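PDB 1JYK: CTP:phosphocholine Cytidylyltransferase from Streptococcus pneumoniae, which catalyses the transfer of a cytidylyl group from CTP to phosphocholine, giving CDP-choline and pyrophosphate. Local coordinates for residues Y80-F85 / L96-K101; N106-L111 / K199-G204; L158-D163 / V226-G231. One frame throughout, in Å; residues are numbered along the deposited sequence.

Interaction 1 of 3, residues Y80-F85 / L96-K101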
ATOM      1  N   TYR A  80      14.817  -5.240  -0.845  1.00 15.37           N
ATOM      2  CA  TYR A  80      15.198  -6.493  -1.482  1.00 15.77           C
ATOM      3  C   TYR A  80      15.443  -6.258  -2.980  1.00 16.29           C
ATOM      4  O   TYR A  80      14.558  -5.764  -3.682  1.00 15.83           O
ATOM      5  CB  TYR A  80      14.071  -7.508  -1.286  1.00 15.14           C
ATOM      6  CG  TYR A  80      14.312  -8.845  -1.934  1.00 15.91           C
ATOM      7  CD1 TYR A  80      13.426  -9.347  -2.892  1.00 15.41           C
ATOM      8  CD2 TYR A  80      15.415  -9.622  -1.586  1.00 16.69           C
ATOM      9  CE1 TYR A  80      13.631 -10.588  -3.482  1.00 16.41           C
ATOM     10  CE2 TYR A  80      15.631 -10.864  -2.169  1.00 17.31           C
ATOM     11  CZ  TYR A  80      14.737 -11.341  -3.118  1.00 17.54           C
ATOM     12  OH  TYR A  80      14.949 -12.566  -3.707  1.00 19.14           O
ATOM     13  N   LEU A  81      16.639  -6.609  -3.457  1.00 15.55           N
ATOM     14  CA  LEU A  81      17.021  -6.433  -4.870  1.00 16.19           C
ATOM     15  C   LEU A  81      16.747  -5.014  -5.390  1.00 15.68           C
ATOM     16  O   LEU A  81      16.360  -4.819  -6.550  1.00 15.68           O
ATOM     17  CB  LEU A  81      16.294  -7.463  -5.751  1.00 16.45           C
ATOM     18  CG  LEU A  81      16.451  -8.943  -5.364  1.00 15.99           C
ATOM     19  CD1 LEU A  81      15.585  -9.818  -6.258  1.00 14.60           C
ATOM     20  CD2 LEU A  81      17.910  -9.348  -5.480  1.00 15.60           C
ATOM     21  N   LYS A  82      16.985  -4.025  -4.532  1.00 15.72           N
ATOM     22  CA  LYS A  82      16.734  -2.629  -4.866  1.00 16.62           C
ATOM     23  C   LYS A  82      17.384  -2.098  -6.141  1.00 16.81           C
ATOM     24  O   LYS A  82      16.840  -1.190  -6.781  1.00 15.87           O
ATOM     25  CB  LYS A  82      17.122  -1.736  -3.688  1.00 17.37           C
ATOM     26  CG  LYS A  82      18.607  -1.658  -3.433  1.00 19.68           C
ATOM     27  CD  LYS A  82      18.900  -0.745  -2.253  1.00 23.05           C
ATOM     28  CE  LYS A  82      20.388  -0.538  -2.084  1.00 23.61           C
ATOM     29  NZ  LYS A  82      21.055  -1.831  -1.798  1.00 25.74           N
ATOM     30  N   GLU A  83      18.528  -2.658  -6.524  1.00 16.88           N
ATOM     31  CA  GLU A  83      19.217  -2.185  -7.723  1.00 18.64           C
ATOM     32  C   GLU A  83      18.392  -2.353  -9.004  1.00 17.14           C
ATOM     33  O   GLU A  83      18.653  -1.695 -10.010  1.00 16.97           O
ATOM     34  CB  GLU A  83      20.580  -2.880  -7.870  1.00 20.53           C
ATOM     35  CG  GLU A  83      20.515  -4.395  -8.029  1.00 26.85           C
ATOM     36  CD  GLU A  83      20.337  -5.140  -6.707  1.00 28.74           C
ATOM     37  OE1 GLU A  83      20.485  -4.517  -5.628  1.00 27.99           O
ATOM     38  OE2 GLU A  83      20.046  -6.356  -6.754  1.00 30.83           O
ATOM     39  N   GLN A  84      17.385  -3.217  -8.966  1.00 15.37           N
ATOM     40  CA  GLN A  84      16.553  -3.418 -10.144  1.00 15.50           C
ATOM     41  C   GLN A  84      15.576  -2.264 -10.345  1.00 14.54           C
ATOM     42  O   GLN A  84      14.995  -2.118 -11.420  1.00 15.05           O
ATOM     43  CB  GLN A  84      15.803  -4.750 -10.044  1.00 15.28           C
ATOM     44  CG  GLN A  84      16.740  -5.960 -10.156  1.00 15.04           C
ATOM     45  CD  GLN A  84      16.014  -7.287 -10.271  1.00 15.81           C
ATOM     46  OE1 GLN A  84      14.944  -7.379 -10.880  1.00 16.16           O
ATOM     47  NE2 GLN A  84      16.600  -8.330  -9.690  1.00 15.89           N
ATOM     48  N   PHE A  85      15.413  -1.434  -9.314  1.00 14.67           N
ATOM     49  CA  PHE A  85      14.500  -0.283  -9.369  1.00 14.45           C
ATOM     50  C   PHE A  85      15.137   1.002  -9.915  1.00 14.90           C
ATOM     51  O   PHE A  85      14.433   1.945 -10.270  1.00 16.88           O
ATOM     52  CB  PHE A  85      13.962   0.038  -7.970  1.00 13.38           C
ATOM     53  CG  PHE A  85      13.005  -0.986  -7.424  1.00 13.31           C
ATOM     54  CD1 PHE A  85      11.627  -0.798  -7.522  1.00 14.32           C
ATOM     55  CD2 PHE A  85      13.480  -2.130  -6.791  1.00 13.64           C
ATOM     56  CE1 PHE A  85      10.736  -1.738  -6.995  1.00 13.24           C
ATOM     57  CE2 PHE A  85      12.597  -3.074  -6.261  1.00 13.83           C
ATOM     58  CZ  PHE A  85      11.223  -2.874  -6.365  1.00 13.35           C
ATOM     59  N   LEU A  96      13.618   7.025  -4.895  1.00 16.99           N
ATOM     60  CA  LEU A  96      13.762   5.725  -4.252  1.00 16.83           C
ATOM     61  C   LEU A  96      14.317   5.915  -2.849  1.00 17.65           C
ATOM     62  O   LEU A  96      15.252   6.690  -2.654  1.00 19.03           O
ATOM     63  CB  LEU A  96      14.697   4.817  -5.065  1.00 17.24           C
ATOM     64  CG  LEU A  96      14.357   4.603  -6.549  1.00 17.84           C
ATOM     65  CD1 LEU A  96      15.378   3.670  -7.189  1.00 16.95           C
ATOM     66  CD2 LEU A  96      12.956   4.016  -6.681  1.00 17.71           C
ATOM     67  N   VAL A  97      13.724   5.228  -1.875  1.00 16.58           N
ATOM     68  CA  VAL A  97      14.180   5.303  -0.488  1.00 16.99           C
ATOM     69  C   VAL A  97      14.521   3.892  -0.012  1.00 17.96           C
ATOM     70  O   VAL A  97      13.658   3.006   0.036  1.00 17.86           O
ATOM     71  CB  VAL A  97      13.107   5.922   0.425  1.00 15.78           C
ATOM     72  CG1 VAL A  97      13.597   5.958   1.866  1.00 15.59           C
ATOM     73  CG2 VAL A  97      12.780   7.319  -0.050  1.00 14.90           C
ATOM     74  N   PHE A  98      15.787   3.688   0.335  1.00 18.63           N
ATOM     75  CA  PHE A  98      16.272   2.386   0.775  1.00 19.82           C
ATOM     76  C   PHE A  98      15.942   2.045   2.222  1.00 19.39           C
ATOM     77  O   PHE A  98      16.245   2.802   3.134  1.00 20.18           O
ATOM     78  CB  PHE A  98      17.790   2.313   0.565  1.00 20.34           C
ATOM     79  CG  PHE A  98      18.408   1.006   0.981  1.00 21.24           C
ATOM     80  CD1 PHE A  98      19.681   0.975   1.537  1.00 20.44           C
ATOM     81  CD2 PHE A  98      17.724  -0.194   0.814  1.00 21.66           C
ATOM     82  CE1 PHE A  98      20.263  -0.230   1.917  1.00 20.74           C
ATOM     83  CE2 PHE A  98      18.299  -1.408   1.192  1.00 22.50           C
ATOM     84  CZ  PHE A  98      19.570  -1.425   1.744  1.00 21.57           C
ATOM     85  N   ASN A  99      15.314   0.892   2.414  1.00 20.23           N
ATOM     86  CA  ASN A  99      14.969   0.404   3.740  1.00 20.61           C
ATOM     87  C   ASN A  99      15.855  -0.815   3.992  1.00 22.00           C
ATOM     88  O   ASN A  99      15.559  -1.917   3.524  1.00 20.41           O
ATOM     89  CB  ASN A  99      13.497  -0.007   3.800  1.00 20.59           C
ATOM     90  CG  ASN A  99      13.146  -0.711   5.100  1.00 22.13           C
ATOM     91  OD1 ASN A  99      13.990  -0.852   5.984  1.00 21.37           O
ATOM     92  ND2 ASN A  99      11.897  -1.154   5.224  1.00 21.17           N
ATOM     93  N   ASP A 100      16.944  -0.617   4.729  1.00 24.07           N
ATOM     94  CA  ASP A 100      17.864  -1.712   4.996  1.00 27.30           C
ATOM     95  C   ASP A 100      17.350  -2.733   6.007  1.00 26.38           C
ATOM     96  O   ASP A 100      17.965  -3.781   6.207  1.00 27.01           O
ATOM     97  CB  ASP A 100      19.219  -1.164   5.441  1.00 31.96           C
ATOM     98  CG  ASP A 100      19.168  -0.533   6.807  1.00 37.17           C
ATOM     99  OD1 ASP A 100      19.688  -1.144   7.762  1.00 42.87           O
ATOM    100  OD2 ASP A 100      18.613   0.573   6.925  1.00 39.97           O
ATOM    101  N   LYS A 101      16.224  -2.441   6.644  1.00 24.47           N
ATOM    102  CA  LYS A 101      15.658  -3.383   7.604  1.00 25.09           C
ATOM    103  C   LYS A 101      14.506  -4.143   6.957  1.00 24.15           C
ATOM    104  O   LYS A 101      13.713  -4.780   7.642  1.00 23.36           O
ATOM    105  CB  LYS A 101      15.145  -2.648   8.848  1.00 25.92           C
ATOM    106  CG  LYS A 101      16.059  -1.547   9.359  1.00 28.80           C
ATOM    107  CD  LYS A 101      17.485  -2.032   9.518  1.00 31.31           C
ATOM    108  CE  LYS A 101      17.573  -3.138  10.546  1.00 33.10           C
ATOM    109  NZ  LYS A 101      18.356  -2.706  11.730  1.00 35.69           N
TER
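The Phe98 ring carries the side chain of Lys82 on one face and the backbone N of Asp100 over the other, while the Phe85 ring has the carbonyl carbon of Lys82 at its edge, in plane. On the lysine side, CD makes the close approach, 3.3 Å from Phe98 CD2, and serves as a CH-pi donor displaced toward the rim. NZ then turns over the same face: it sits 4.1 Å from the ring centroid and 20° off the normal, a cation-pi contact. The Lys82 chain runs extended as far as CE, and the bend at chi4 (-62°) brings the ammonium back above the ring instead of letting it run past. With CG anti to the backbone N (chi1 -180°), the Phe98 ring comes nearer the 80-85 segment, where Lys82 lies over it.

At the other end of the contact the packing is apolar and thinner. Leu96 CD1 lies 4.0 Å from Phe85 CB and 3.7 Å from the carbonyl O of Phe85, while the Phe85 ring turns away to pack on Val78 and Pro47. Beyond the strand, Asn99 OD1 accepts from Lys101 N in an Asx turn. The whole belongs to a beta-alpha-beta crossover of the nucleotidyltransferase sheet: the loop 80-85 leaves strand 74-78, helix 87-92 follows, and the chain returns as strand 95-98, parallel to 74-78.

Interaction 2 of 3, residues N106-L111 / K199-G204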
ATOM      1  N   ASN A 106       9.058  -5.320  10.207  1.00 22.96           N
ATOM      2  CA  ASN A 106       7.836  -5.398   9.423  1.00 23.61           C
ATOM      3  C   ASN A 106       7.733  -4.052   8.698  1.00 21.93           C
ATOM      4  O   ASN A 106       8.530  -3.150   8.969  1.00 20.00           O
ATOM      5  CB  ASN A 106       6.639  -5.621  10.341  1.00 28.00           C
ATOM      6  CG  ASN A 106       5.553  -6.450   9.693  1.00 32.07           C
ATOM      7  OD1 ASN A 106       5.393  -6.439   8.474  1.00 34.29           O
ATOM      8  ND2 ASN A 106       4.794  -7.173  10.508  1.00 34.01           N
ATOM      9  N   ASN A 107       6.756  -3.898   7.804  1.00 19.50           N
ATOM     10  CA  ASN A 107       6.659  -2.663   7.034  1.00 17.66           C
ATOM     11  C   ASN A 107       6.314  -1.358   7.745  1.00 16.95           C
ATOM     12  O   ASN A 107       6.170  -0.320   7.096  1.00 17.49           O
ATOM     13  CB  ASN A 107       5.765  -2.874   5.794  1.00 17.51           C
ATOM     14  CG  ASN A 107       4.282  -2.925   6.115  1.00 17.52           C
ATOM     15  OD1 ASN A 107       3.849  -2.683   7.239  1.00 17.88           O
ATOM     16  ND2 ASN A 107       3.489  -3.244   5.101  1.00 18.29           N
ATOM     17  N   PHE A 108       6.193  -1.395   9.071  1.00 16.86           N
ATOM     18  CA  PHE A 108       5.939  -0.174   9.841  1.00 14.88           C
ATOM     19  C   PHE A 108       7.150   0.727   9.571  1.00 13.82           C
ATOM     20  O   PHE A 108       7.035   1.943   9.400  1.00 13.40           O
ATOM     21  CB  PHE A 108       5.885  -0.495  11.348  1.00 16.04           C
ATOM     22  CG  PHE A 108       6.278   0.668  12.251  1.00 15.48           C
ATOM     23  CD1 PHE A 108       7.614   0.934  12.545  1.00 15.72           C
ATOM     24  CD2 PHE A 108       5.307   1.484  12.814  1.00 15.27           C
ATOM     25  CE1 PHE A 108       7.968   2.004  13.388  1.00 16.94           C
ATOM     26  CE2 PHE A 108       5.652   2.555  13.658  1.00 17.31           C
ATOM     27  CZ  PHE A 108       6.984   2.813  13.944  1.00 15.96           C
ATOM     28  N   TYR A 109       8.319   0.096   9.530  1.00 14.86           N
ATOM     29  CA  TYR A 109       9.568   0.808   9.319  1.00 15.98           C
ATOM     30  C   TYR A 109       9.690   1.412   7.919  1.00 16.95           C
ATOM     31  O   TYR A 109      10.340   2.442   7.733  1.00 17.55           O
ATOM     32  CB  TYR A 109      10.746  -0.126   9.613  1.00 16.61           C
ATOM     33  CG  TYR A 109      12.063   0.596   9.698  1.00 17.06           C
ATOM     34  CD1 TYR A 109      12.299   1.555  10.685  1.00 18.48           C
ATOM     35  CD2 TYR A 109      13.058   0.361   8.753  1.00 19.23           C
ATOM     36  CE1 TYR A 109      13.501   2.269  10.723  1.00 20.29           C
ATOM     37  CE2 TYR A 109      14.259   1.065   8.778  1.00 20.60           C
ATOM     38  CZ  TYR A 109      14.476   2.015   9.762  1.00 21.41           C
ATOM     39  OH  TYR A 109      15.665   2.712   9.770  1.00 22.40           O
ATOM     40  N   SER A 110       9.071   0.775   6.933  1.00 16.01           N
ATOM     41  CA  SER A 110       9.107   1.303   5.580  1.00 15.27           C
ATOM     42  C   SER A 110       8.423   2.665   5.589  1.00 15.29           C
ATOM     43  O   SER A 110       8.908   3.625   4.993  1.00 15.27           O
ATOM     44  CB  SER A 110       8.381   0.360   4.632  1.00 15.12           C
ATOM     45  OG  SER A 110       9.218  -0.728   4.281  1.00 18.08           O
ATOM     46  N   LEU A 111       7.286   2.751   6.270  1.00 15.27           N
ATOM     47  CA  LEU A 111       6.573   4.014   6.355  1.00 16.81           C
ATOM     48  C   LEU A 111       7.313   4.975   7.290  1.00 17.84           C
ATOM     49  O   LEU A 111       7.283   6.190   7.077  1.00 18.51           O
ATOM     50  CB  LEU A 111       5.141   3.799   6.852  1.00 18.07           C
ATOM     51  CG  LEU A 111       4.244   5.045   6.819  1.00 20.42           C
ATOM     52  CD1 LEU A 111       4.189   5.626   5.411  1.00 21.48           C
ATOM     53  CD2 LEU A 111       2.850   4.673   7.286  1.00 20.89           C
ATOM     54  N   LYS A 199       6.108   7.521  18.655  1.00 17.86           N
ATOM     55  CA  LYS A 199       5.941   6.827  19.930  1.00 18.61           C
ATOM     56  C   LYS A 199       6.244   5.337  19.854  1.00 17.76           C
ATOM     57  O   LYS A 199       6.924   4.797  20.723  1.00 17.97           O
ATOM     58  CB  LYS A 199       4.518   7.030  20.468  1.00 20.44           C
ATOM     59  CG  LYS A 199       4.228   6.297  21.781  1.00 23.01           C
ATOM     60  CD  LYS A 199       2.747   6.371  22.144  1.00 25.44           C
ATOM     61  CE  LYS A 199       2.372   7.741  22.716  1.00 27.16           C
ATOM     62  NZ  LYS A 199       1.169   7.682  23.600  1.00 29.68           N
ATOM     63  N   ALA A 200       5.740   4.664  18.822  1.00 16.61           N
ATOM     64  CA  ALA A 200       5.977   3.234  18.681  1.00 15.53           C
ATOM     65  C   ALA A 200       7.451   2.922  18.438  1.00 16.10           C
ATOM     66  O   ALA A 200       8.001   1.984  19.022  1.00 15.92           O
ATOM     67  CB  ALA A 200       5.130   2.675  17.541  1.00 16.34           C
ATOM     68  N   TYR A 201       8.087   3.710  17.575  1.00 16.61           N
ATOM     69  CA  TYR A 201       9.492   3.505  17.235  1.00 16.83           C
ATOM     70  C   TYR A 201      10.425   3.663  18.438  1.00 18.07           C
ATOM     71  O   TYR A 201      11.459   3.000  18.522  1.00 17.89           O
ATOM     72  CB  TYR A 201       9.902   4.486  16.136  1.00 16.18           C
ATOM     73  CG  TYR A 201      11.269   4.231  15.531  1.00 16.91           C
ATOM     74  CD1 TYR A 201      11.591   2.992  14.972  1.00 17.75           C
ATOM     75  CD2 TYR A 201      12.236   5.241  15.493  1.00 17.08           C
ATOM     76  CE1 TYR A 201      12.842   2.763  14.388  1.00 17.92           C
ATOM     77  CE2 TYR A 201      13.487   5.025  14.912  1.00 17.02           C
ATOM     78  CZ  TYR A 201      13.784   3.786  14.360  1.00 18.20           C
ATOM     79  OH  TYR A 201      15.011   3.565  13.771  1.00 18.98           O
ATOM     80  N   VAL A 202      10.054   4.534  19.370  1.00 19.16           N
ATOM     81  CA  VAL A 202      10.893   4.769  20.543  1.00 22.29           C
ATOM     82  C   VAL A 202      10.426   4.114  21.840  1.00 21.76           C
ATOM     83  O   VAL A 202      10.931   4.448  22.914  1.00 20.97           O
ATOM     84  CB  VAL A 202      11.040   6.265  20.815  1.00 24.06           C
ATOM     85  CG1 VAL A 202      11.995   6.870  19.817  1.00 29.85           C
ATOM     86  CG2 VAL A 202       9.696   6.939  20.740  1.00 27.22           C
ATOM     87  N   SER A 203       9.473   3.191  21.740  1.00 20.30           N
ATOM     88  CA  SER A 203       8.943   2.512  22.914  1.00 19.89           C
ATOM     89  C   SER A 203       9.235   1.018  22.881  1.00 21.22           C
ATOM     90  O   SER A 203       8.700   0.257  23.688  1.00 20.97           O
ATOM     91  CB  SER A 203       7.438   2.751  23.015  1.00 18.22           C
ATOM     92  OG  SER A 203       7.171   4.116  23.283  1.00 20.96           O
ATOM     93  N   GLY A 204      10.088   0.606  21.944  1.00 22.93           N
ATOM     94  CA  GLY A 204      10.453  -0.795  21.820  1.00 24.77           C
ATOM     95  C   GLY A 204       9.284  -1.699  21.473  1.00 27.18           C
ATOM     96  O   GLY A 204       9.271  -2.868  21.849  1.00 28.18           O
TER
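Phe108, in the first turn of helix 108-112, packs against Ala200 and Tyr201 in the last turn of helix 187-201, a helix-to-helix contact within the nucleotidyltransferase fold that joins segments whose nearest ends are 88 residues apart. Its buried side is the fit of Phe108 on Ala200. The Phe108 side chain sets out toward the other helix, and the far end of its ring does the touching: CE2 is 3.9 Å from Ala200 CB, and CZ is 3.9 Å from the backbone N of Tyr201. Both of these partners approach the ring obliquely. Met214 of helix 213-216 packs on Phe108 and on Ala200 as well, closing this buried corner with a third helix.

On the other side Tyr109 and Tyr201 are partly exposed, and their rings are slid apart: the planes lie 29° from each other, and with 5.9 Å between centroids the faces barely overlap, although Tyr109 CE1 comes within 3.6 Å of Tyr201 OH. Each CG is anti to its backbone N (chi1 -168° in Tyr109, -171° in Tyr201), which brings the two phenols together at an oblique crossing. Further rings pack on them: Tyr105 edge-to-face on Tyr109, Phe206 edge-to-face on Tyr201. Past the helix end, residues 202-204 are exposed, and there Ser203 OG turns back to donate a 2.7 Å hydrogen bond to Lys199 O.

Interaction 3 of 3, residues L158-D163 / V226-G231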
ATOM      1  N   LEU A 158     -12.675  -3.589   7.563  1.00 15.01           N
ATOM      2  CA  LEU A 158     -13.167  -2.264   7.906  1.00 14.46           C
ATOM      3  C   LEU A 158     -14.580  -2.299   8.485  1.00 15.36           C
ATOM      4  O   LEU A 158     -15.496  -2.843   7.870  1.00 14.80           O
ATOM      5  CB  LEU A 158     -13.148  -1.377   6.654  1.00 14.58           C
ATOM      6  CG  LEU A 158     -11.764  -1.129   6.039  1.00 13.98           C
ATOM      7  CD1 LEU A 158     -11.905  -0.778   4.563  1.00 13.03           C
ATOM      8  CD2 LEU A 158     -11.068   0.002   6.794  1.00 13.40           C
ATOM      9  N   VAL A 159     -14.749  -1.711   9.664  1.00 15.24           N
ATOM     10  CA  VAL A 159     -16.058  -1.656  10.310  1.00 16.15           C
ATOM     11  C   VAL A 159     -16.618  -0.254  10.099  1.00 15.50           C
ATOM     12  O   VAL A 159     -16.022   0.726  10.546  1.00 16.92           O
ATOM     13  CB  VAL A 159     -15.944  -1.926  11.828  1.00 15.01           C
ATOM     14  CG1 VAL A 159     -17.286  -1.664  12.506  1.00 14.70           C
ATOM     15  CG2 VAL A 159     -15.481  -3.357  12.066  1.00 16.82           C
ATOM     16  N   TYR A 160     -17.757  -0.146   9.424  1.00 15.71           N
ATOM     17  CA  TYR A 160     -18.334   1.169   9.173  1.00 16.48           C
ATOM     18  C   TYR A 160     -19.846   1.177   8.963  1.00 17.47           C
ATOM     19  O   TYR A 160     -20.456   0.140   8.692  1.00 17.50           O
ATOM     20  CB  TYR A 160     -17.650   1.815   7.961  1.00 16.04           C
ATOM     21  CG  TYR A 160     -17.790   1.024   6.678  1.00 15.90           C
ATOM     22  CD1 TYR A 160     -18.747   1.369   5.720  1.00 16.68           C
ATOM     23  CD2 TYR A 160     -16.943  -0.050   6.403  1.00 15.37           C
ATOM     24  CE1 TYR A 160     -18.857   0.664   4.512  1.00 15.86           C
ATOM     25  CE2 TYR A 160     -17.042  -0.762   5.200  1.00 17.01           C
ATOM     26  CZ  TYR A 160     -18.003  -0.395   4.258  1.00 16.57           C
ATOM     27  OH  TYR A 160     -18.097  -1.079   3.066  1.00 16.73           O
ATOM     28  N   GLY A 161     -20.428   2.369   9.079  1.00 19.12           N
ATOM     29  CA  GLY A 161     -21.858   2.533   8.912  1.00 20.54           C
ATOM     30  C   GLY A 161     -22.251   3.321   7.673  1.00 22.53           C
ATOM     31  O   GLY A 161     -21.541   3.321   6.668  1.00 21.89           O
ATOM     32  N   ASP A 162     -23.382   4.016   7.767  1.00 24.09           N
ATOM     33  CA  ASP A 162     -23.938   4.791   6.660  1.00 25.62           C
ATOM     34  C   ASP A 162     -23.108   5.962   6.161  1.00 24.90           C
ATOM     35  O   ASP A 162     -23.250   6.375   5.010  1.00 24.57           O
ATOM     36  CB  ASP A 162     -25.329   5.304   7.041  1.00 30.22           C
ATOM     37  CG  ASP A 162     -26.268   4.190   7.465  1.00 34.72           C
ATOM     38  OD1 ASP A 162     -27.137   4.445   8.326  1.00 39.91           O
ATOM     39  OD2 ASP A 162     -26.142   3.060   6.943  1.00 35.53           O
ATOM     40  N   ASP A 163     -22.259   6.508   7.023  1.00 23.23           N
ATOM     41  CA  ASP A 163     -21.429   7.640   6.639  1.00 21.76           C
ATOM     42  C   ASP A 163     -20.073   7.182   6.114  1.00 21.23           C
ATOM     43  O   ASP A 163     -19.204   8.004   5.821  1.00 22.63           O
ATOM     44  CB  ASP A 163     -21.234   8.583   7.828  1.00 21.79           C
ATOM     45  CG  ASP A 163     -20.545   7.913   8.998  1.00 22.12           C
ATOM     46  OD1 ASP A 163     -20.346   6.677   8.967  1.00 23.08           O
ATOM     47  OD2 ASP A 163     -20.200   8.631   9.958  1.00 25.96           O
ATOM     48  N   VAL A 226     -14.288   5.020   4.042  1.00 16.26           N
ATOM     49  CA  VAL A 226     -14.193   3.901   3.125  1.00 16.23           C
ATOM     50  C   VAL A 226     -14.765   4.223   1.749  1.00 17.34           C
ATOM     51  O   VAL A 226     -15.861   4.772   1.635  1.00 16.87           O
ATOM     52  CB  VAL A 226     -14.935   2.666   3.693  1.00 15.79           C
ATOM     53  CG1 VAL A 226     -14.825   1.491   2.733  1.00 16.04           C
ATOM     54  CG2 VAL A 226     -14.354   2.287   5.043  1.00 16.34           C
ATOM     55  N   GLU A 227     -13.999   3.893   0.713  1.00 17.07           N
ATOM     56  CA  GLU A 227     -14.429   4.082  -0.662  1.00 17.62           C
ATOM     57  C   GLU A 227     -14.606   2.660  -1.175  1.00 16.99           C
ATOM     58  O   GLU A 227     -13.631   1.966  -1.447  1.00 16.38           O
ATOM     59  CB  GLU A 227     -13.355   4.811  -1.464  1.00 21.12           C
ATOM     60  CG  GLU A 227     -13.645   4.921  -2.958  1.00 26.70           C
ATOM     61  CD  GLU A 227     -14.805   5.847  -3.277  1.00 30.88           C
ATOM     62  OE1 GLU A 227     -15.095   6.760  -2.468  1.00 32.31           O
ATOM     63  OE2 GLU A 227     -15.429   5.658  -4.342  1.00 33.82           O
ATOM     64  N   GLU A 228     -15.858   2.221  -1.275  1.00 16.83           N
ATOM     65  CA  GLU A 228     -16.163   0.873  -1.723  1.00 17.29           C
ATOM     66  C   GLU A 228     -15.832   0.664  -3.191  1.00 18.74           C
ATOM     67  O   GLU A 228     -16.399   1.317  -4.067  1.00 19.71           O
ATOM     68  CB  GLU A 228     -17.637   0.573  -1.474  1.00 17.36           C
ATOM     69  CG  GLU A 228     -18.033   0.699  -0.014  1.00 19.88           C
ATOM     70  CD  GLU A 228     -19.445   0.213   0.257  1.00 21.92           C
ATOM     71  OE1 GLU A 228     -20.305   0.389  -0.630  1.00 22.53           O
ATOM     72  OE2 GLU A 228     -19.695  -0.339   1.351  1.00 21.79           O
ATOM     73  N   LEU A 229     -14.906  -0.252  -3.455  1.00 18.55           N
ATOM     74  CA  LEU A 229     -14.491  -0.553  -4.815  1.00 19.31           C
ATOM     75  C   LEU A 229     -15.230  -1.766  -5.361  1.00 20.32           C
ATOM     76  O   LEU A 229     -15.627  -2.660  -4.607  1.00 19.13           O
ATOM     77  CB  LEU A 229     -12.987  -0.845  -4.862  1.00 16.76           C
ATOM     78  CG  LEU A 229     -11.994   0.283  -4.598  1.00 17.27           C
ATOM     79  CD1 LEU A 229     -10.579  -0.264  -4.684  1.00 16.84           C
ATOM     80  CD2 LEU A 229     -12.185   1.386  -5.617  1.00 17.65           C
ATOM     81  N   GLU A 230     -15.409  -1.792  -6.681  1.00 23.26           N
ATOM     82  CA  GLU A 230     -16.049  -2.922  -7.338  1.00 27.48           C
ATOM     83  C   GLU A 230     -15.069  -4.080  -7.197  1.00 28.28           C
ATOM     84  O   GLU A 230     -13.855  -3.890  -7.280  1.00 27.71           O
ATOM     85  CB  GLU A 230     -16.296  -2.610  -8.810  1.00 32.04           C
ATOM     86  CG  GLU A 230     -17.233  -1.428  -9.017  1.00 42.39           C
ATOM     87  CD  GLU A 230     -17.188  -0.879 -10.432  1.00 48.64           C
ATOM     88  OE1 GLU A 230     -18.087  -1.222 -11.231  1.00 51.52           O
ATOM     89  OE2 GLU A 230     -16.254  -0.104 -10.745  1.00 51.47           O
ATOM     90  N   GLY A 231     -15.604  -5.272  -6.973  1.00 29.84           N
ATOM     91  CA  GLY A 231     -14.788  -6.459  -6.777  1.00 31.97           C
ATOM     92  C   GLY A 231     -13.512  -6.661  -7.575  1.00 32.92           C
ATOM     93  O   GLY A 231     -12.509  -7.100  -7.017  1.00 33.65           O
TER
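A small antiparallel hairpin, strands 157-160 and 166-170, lies against strand 224-228 of the main mixed sheet; it packs Leu158 and Tyr160 on Val226, and Tyr160 also reaches Glu228. Strand segments 158-160 and 226-228 run at 100° to each other, their axes 9.8 Å apart at closest approach, so side chains rather than strand pairing make this contact. Val226 is the centre of it. Its CG2 lies over one face of the Tyr160 ring, offset toward the rim, 3.7 Å from CD2, and makes a CH-pi contact; the same methyl is 4.0 Å from Leu158 CD1. Its other branch, CG1, approaches the phenol end of the ring, 4.0 Å from Tyr160 CZ. Val166 of the partner hairpin strand touches both Leu158 and Val226, which adds to the apolar patch.

Tyr160 takes the first torsion that places CG between the backbone N and the carbonyl carbon (chi1 60°), and this carries the ring across Val226 to Glu228. There OH donates to Glu228 OE2 over 2.5 Å, a very short distance. The oxygen comes in at the ring edge, in its plane, with the carboxylate turned 76° from the ring. Arg177 packs on both residues. The chemistry thus adds to the apolar packing a phenol-to-carboxylate hydrogen bond, which joins the hydroxyl end of Tyr160, and with it the hairpin, to strand 224-228.

In the fold
Interactions 1 and 2 are neighbours, their centres 18 Å apart. Asn99 ND2, just after strand 95-98, lies 2.9 Å from Ser110 OG of helix 108-112, a probable hydrogen bond, and Asn99 and Lys101 both pack on Tyr109. Interaction 3 stands apart: its centre is 33 Å from that of interaction 1, on the opposite side of the chain's centre, and 28 Å from that of interaction 2. Interactions 1 and 3 both reach the same mixed sheet. In segment 80-85 the backbone of Tyr80 bonds to Ala33, at the start of the glycine-rich loop that binds the nucleotide in related nucleotidyltransferases and probably does so here; Tyr80 OH bonds to Thr43 O, farther along.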